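Local structure of TRAP dicarboxylate transporter, DctP subunit (Anaerococcus prevoti, 4N91) at residues L47-F52 against I91-N96; H123-P128 against P133-T138. The protein binds D-glucuronate, in both its alpha and beta forms, and probably hands it to a TRAP-type membrane transporter as the extracellular solute-binding component. One frame throughout, in Å; residues are numbered along the deposited sequence.

How the contacts relate
Contact 1 lies in the core and contact 2 nearer the surface. In contact 1 all four touching residues are buried, and they join helix 44-60 to strand 91-95 across 38 intervening residues. Contact 2 is local and only partly buried: M125 on helix 118-125 meets F135 on helix 128-135, while the exposed P128 and P133 meet within the second helix. The two share no helix or strand, and their centres are 16 Å apart. Branched aliphatic groups and one aromatic ring do the work in contact 1. Contact 2 adds a backbone carbonyl against a proline ring, has an aspartate beside it that caps the second helix, and stands farther from the sugar.

Contact 1 (L47-F52 against I91-N96); sequences LGLLAF and ICVASN
L49 and F52, three residues apart on helix 44-60, reach the strand through separate apolar pairs with V93 and I91. The F52 pair is the tighter. The two side chains approach from opposite directions, I91 CD1 lying 3.9 Å from F52 CZ and 4.1 Å from F52 CE2. The methyl comes in obliquely to the ring. F52 CG lies anti to the backbone N (chi1 168°), which sends the ring away from the helix axis to the strand, while in I91 it is CG2 that stands anti to N and CG1 that carries CD1 outward to the ring. The second pair is looser: L49 CD1 rests 4.3 Å from V93 CG2, with L49 CA and V93 CA 9.9 Å apart. These are layers of an alpha/beta sheet in the type II periplasmic-binding-protein fold, whose central strands run in the order 2-1-3-5-4. Helix 44-60 is the connection of the beta-alpha-beta unit between strands 31-36 and 64-69, and I91 and V93 face it while C92, pointing away, meets M80 and T84 of helix 77-86. Other ring and aliphatic contacts extend the apolar layer: F52 meets the ring of F266 with the planes nearly parallel, and L49 touches L269, both partners on helix 256-290. Backbone hydrogen bonds tie strand 91-95 to its neighbours, V93 to G36 and C92 to I245 among them. Side-chain polar interactions gather at the strand's C-terminal end. S95, part of the pocket that holds the sugar, donates from its backbone N to Q77 OE1, and its OG caps A97 N at the start of helix 96-99 while also bonding to Q177 NE2. V93 lies between the two regimes, its side chain about 5 Å from bound glucuronate and touching D242.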
# COMPACT_ATOMS: atom_id res chain seq x y z
N LEU A 47 -13.03 6.10 4.78
CA LEU A 47 -13.45 7.45 5.13
C LEU A 47 -13.08 8.41 4.01
O LEU A 47 -13.86 9.29 3.66
CB LEU A 47 -12.82 7.90 6.44
CG LEU A 47 -13.08 6.98 7.63
CD1 LEU A 47 -12.35 7.49 8.86
CD2 LEU A 47 -14.55 6.87 7.88
N GLY A 48 -11.89 8.26 3.44
CA GLY A 48 -11.51 9.08 2.29
C GLY A 48 -12.42 8.86 1.09
O GLY A 48 -12.82 9.81 0.39
N LEU A 49 -12.75 7.61 0.82
CA LEU A 49 -13.60 7.34 -0.34
C LEU A 49 -15.03 7.83 -0.13
O LEU A 49 -15.68 8.27 -1.09
CB LEU A 49 -13.55 5.86 -0.72
CG LEU A 49 -12.24 5.37 -1.33
CD1 LEU A 49 -12.17 3.86 -1.38
CD2 LEU A 49 -12.06 5.95 -2.73
N LEU A 50 -15.52 7.81 1.11
CA LEU A 50 -16.82 8.38 1.40
C LEU A 50 -16.77 9.90 1.14
O LEU A 50 -17.73 10.49 0.65
CB LEU A 50 -17.24 8.12 2.84
CG LEU A 50 -17.65 6.67 3.17
CD1 LEU A 50 -18.07 6.58 4.63
CD2 LEU A 50 -18.78 6.21 2.26
N ALA A 51 -15.65 10.53 1.46
CA ALA A 51 -15.50 11.98 1.19
C ALA A 51 -15.47 12.25 -0.32
O ALA A 51 -16.08 13.20 -0.82
CB ALA A 51 -14.26 12.50 1.86
N PHE A 52 -14.76 11.40 -1.05
CA PHE A 52 -14.78 11.42 -2.51
C PHE A 52 -16.21 11.34 -3.06
O PHE A 52 -16.61 12.17 -3.91
CB PHE A 52 -13.94 10.24 -3.02
CG PHE A 52 -14.10 9.95 -4.50
CD1 PHE A 52 -13.50 10.76 -5.45
CD2 PHE A 52 -14.82 8.85 -4.93
CE1 PHE A 52 -13.64 10.49 -6.82
CE2 PHE A 52 -14.96 8.58 -6.30
CZ PHE A 52 -14.38 9.40 -7.23
N ILE A 91 -12.96 2.18 -10.35
CA ILE A 91 -11.86 2.66 -9.50
C ILE A 91 -11.63 1.62 -8.42
O ILE A 91 -12.58 1.03 -7.90
CB ILE A 91 -12.23 3.96 -8.80
CG1 ILE A 91 -12.48 5.10 -9.80
CG2 ILE A 91 -11.15 4.36 -7.77
CD1 ILE A 91 -13.27 6.26 -9.20
N CYS A 92 -10.36 1.36 -8.12
CA CYS A 92 -10.08 0.60 -6.90
C CYS A 92 -8.80 1.05 -6.26
O CYS A 92 -8.05 1.84 -6.81
CB CYS A 92 -10.06 -0.89 -7.17
SG CYS A 92 -8.54 -1.57 -7.89
N VAL A 93 -8.57 0.54 -5.06
CA VAL A 93 -7.33 0.82 -4.36
C VAL A 93 -6.49 -0.43 -4.37
O VAL A 93 -6.97 -1.49 -3.98
CB VAL A 93 -7.61 1.26 -2.89
CG1 VAL A 93 -6.31 1.48 -2.14
CG2 VAL A 93 -8.41 2.54 -2.86
N ALA A 94 -5.24 -0.28 -4.79
CA ALA A 94 -4.30 -1.39 -4.81
C ALA A 94 -2.97 -0.97 -4.20
O ALA A 94 -2.49 0.13 -4.47
CB ALA A 94 -4.07 -1.86 -6.23
N SER A 95 -2.36 -1.84 -3.41
CA SER A 95 -1.03 -1.55 -2.91
C SER A 95 -0.05 -1.52 -4.06
O SER A 95 -0.13 -2.31 -5.00
CB SER A 95 -0.58 -2.61 -1.91
OG SER A 95 0.74 -2.37 -1.46
N ASN A 96 0.88 -0.59 -3.99
CA ASN A 96 1.93 -0.51 -5.00
C ASN A 96 2.66 -1.86 -5.13
O ASN A 96 3.19 -2.20 -6.20
CB ASN A 96 2.92 0.57 -4.59
CG ASN A 96 3.83 0.98 -5.70
OD1 ASN A 96 3.47 1.81 -6.52
ND2 ASN A 96 5.01 0.40 -5.74

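Contact 2 (H123-P128 against P133-T138); sequences HVMDDP and PIFEST
M125, present as selenomethionine, meets F135 end to edge: its CE methyl sits 4.2 Å from F135 CZ, near the plane of the ring. The long side chain gets there by folding, because all three of its torsions turn the same way, the last at -58°, and the chain curls instead of extending. F135 has a less common shape, with CD1 almost eclipsing CA (chi2 6°), and this presents the ring's rim to the methyl. V131 and W148 also pack against M125. Within helix 128-135, P128 O lies 3.8 Å from P133 CD, where the helix is kinked because the proline N makes no bond to the turn before. Within P133-T138, S137 bends its hydroxyl back: OG donates to I134 O over 2.8 Å, in the carbonyl plane and at a C=O...donor angle of 151°, and S137 N shares the same acceptor. Between the helices, D127 turns its carboxylate forward so that OD1 caps E129 N, while OD2 bonds to Y331. The whole is a pair of successive helices joined by a short D126-D127 link, with D127 as the N-cap of helix 128-135.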
# COMPACT_ATOMS: atom_id res chain seq x y z
N HIS A 123 6.58 13.84 0.34
CA HIS A 123 6.93 14.83 -0.66
C HIS A 123 7.18 14.19 -2.01
O HIS A 123 6.83 14.76 -3.03
CB HIS A 123 8.15 15.65 -0.22
CG HIS A 123 7.80 16.75 0.73
ND1 HIS A 123 7.79 16.59 2.10
CD2 HIS A 123 7.39 18.02 0.49
CE1 HIS A 123 7.43 17.73 2.67
NE2 HIS A 123 7.18 18.61 1.72
N VAL A 124 7.79 13.01 -2.00
CA VAL A 124 7.97 12.24 -3.22
C VAL A 124 6.63 11.91 -3.88
O VAL A 124 6.47 12.15 -5.07
CB VAL A 124 8.81 10.95 -2.98
CG1 VAL A 124 8.69 9.97 -4.15
CG2 VAL A 124 10.27 11.33 -2.75
N MSE A 125 5.67 11.39 -3.11
CA MSE A 125 4.40 10.94 -3.65
C MSE A 125 3.56 12.13 -4.12
O MSE A 125 2.66 11.95 -4.95
CB MSE A 125 3.63 10.13 -2.59
CG MSE A 125 4.34 8.87 -2.14
SE MSE A 125 4.94 7.71 -3.60
CE MSE A 125 3.20 7.39 -4.50
N ASP A 126 3.85 13.32 -3.60
CA ASP A 126 3.13 14.53 -3.97
C ASP A 126 3.82 15.27 -5.13
O ASP A 126 3.35 16.31 -5.55
CB ASP A 126 3.00 15.47 -2.77
CG ASP A 126 1.94 15.05 -1.79
OD1 ASP A 126 1.02 14.28 -2.18
OD2 ASP A 126 2.01 15.49 -0.63
N ASP A 127 4.94 14.75 -5.61
CA ASP A 127 5.68 15.38 -6.70
C ASP A 127 5.22 14.80 -8.04
O ASP A 127 5.55 13.67 -8.39
CB ASP A 127 7.18 15.19 -6.52
CG ASP A 127 8.02 15.99 -7.54
OD1 ASP A 127 7.51 16.35 -8.62
OD2 ASP A 127 9.20 16.24 -7.25
N PRO A 128 4.47 15.58 -8.83
CA PRO A 128 3.92 15.06 -10.08
C PRO A 128 5.00 14.64 -11.06
O PRO A 128 4.76 13.78 -11.89
CB PRO A 128 3.13 16.25 -10.65
CG PRO A 128 3.06 17.25 -9.56
CD PRO A 128 4.21 17.02 -8.67
N PRO A 133 4.61 9.83 -14.39
CA PRO A 133 5.08 8.81 -15.35
C PRO A 133 4.83 7.39 -14.86
O PRO A 133 4.58 6.50 -15.68
CB PRO A 133 6.59 9.08 -15.43
CG PRO A 133 6.74 10.47 -15.02
CD PRO A 133 5.68 10.77 -14.02
N ILE A 134 4.88 7.20 -13.55
CA ILE A 134 4.62 5.89 -12.97
C ILE A 134 3.12 5.58 -13.06
O ILE A 134 2.73 4.52 -13.54
CB ILE A 134 5.07 5.84 -11.50
CG1 ILE A 134 6.53 6.29 -11.37
CG2 ILE A 134 4.91 4.43 -10.93
CD1 ILE A 134 7.51 5.40 -12.07
N PHE A 135 2.31 6.53 -12.62
CA PHE A 135 0.85 6.36 -12.59
C PHE A 135 0.27 6.11 -13.99
O PHE A 135 -0.76 5.44 -14.14
CB PHE A 135 0.17 7.60 -11.98
CG PHE A 135 0.32 7.72 -10.48
CD1 PHE A 135 1.12 6.86 -9.75
CD2 PHE A 135 -0.36 8.72 -9.81
CE1 PHE A 135 1.23 7.00 -8.38
CE2 PHE A 135 -0.24 8.85 -8.44
CZ PHE A 135 0.54 8.00 -7.74
N GLU A 136 0.92 6.64 -15.02
CA GLU A 136 0.44 6.52 -16.40
C GLU A 136 1.02 5.32 -17.14
O GLU A 136 0.68 5.08 -18.29
CB GLU A 136 0.77 7.80 -17.18
CG GLU A 136 0.04 9.01 -16.64
CD GLU A 136 0.48 10.31 -17.27
OE1 GLU A 136 1.27 10.29 -18.24
OE2 GLU A 136 0.02 11.37 -16.78
N SER A 137 1.89 4.57 -16.48
CA SER A 137 2.65 3.52 -17.14
C SER A 137 1.79 2.37 -17.65
O SER A 137 2.17 1.67 -18.60
CB SER A 137 3.72 2.99 -16.17
OG SER A 137 3.13 2.28 -15.11
N THR A 138 0.63 2.15 -17.04
CA THR A 138 -0.13 0.95 -17.31
C THR A 138 -1.43 1.23 -18.09
O THR A 138 -2.35 0.42 -18.12
CB THR A 138 -0.32 0.14 -16.01
OG1 THR A 138 0.93 0.16 -15.29
CG2 THR A 138 -0.64 -1.29 -16.32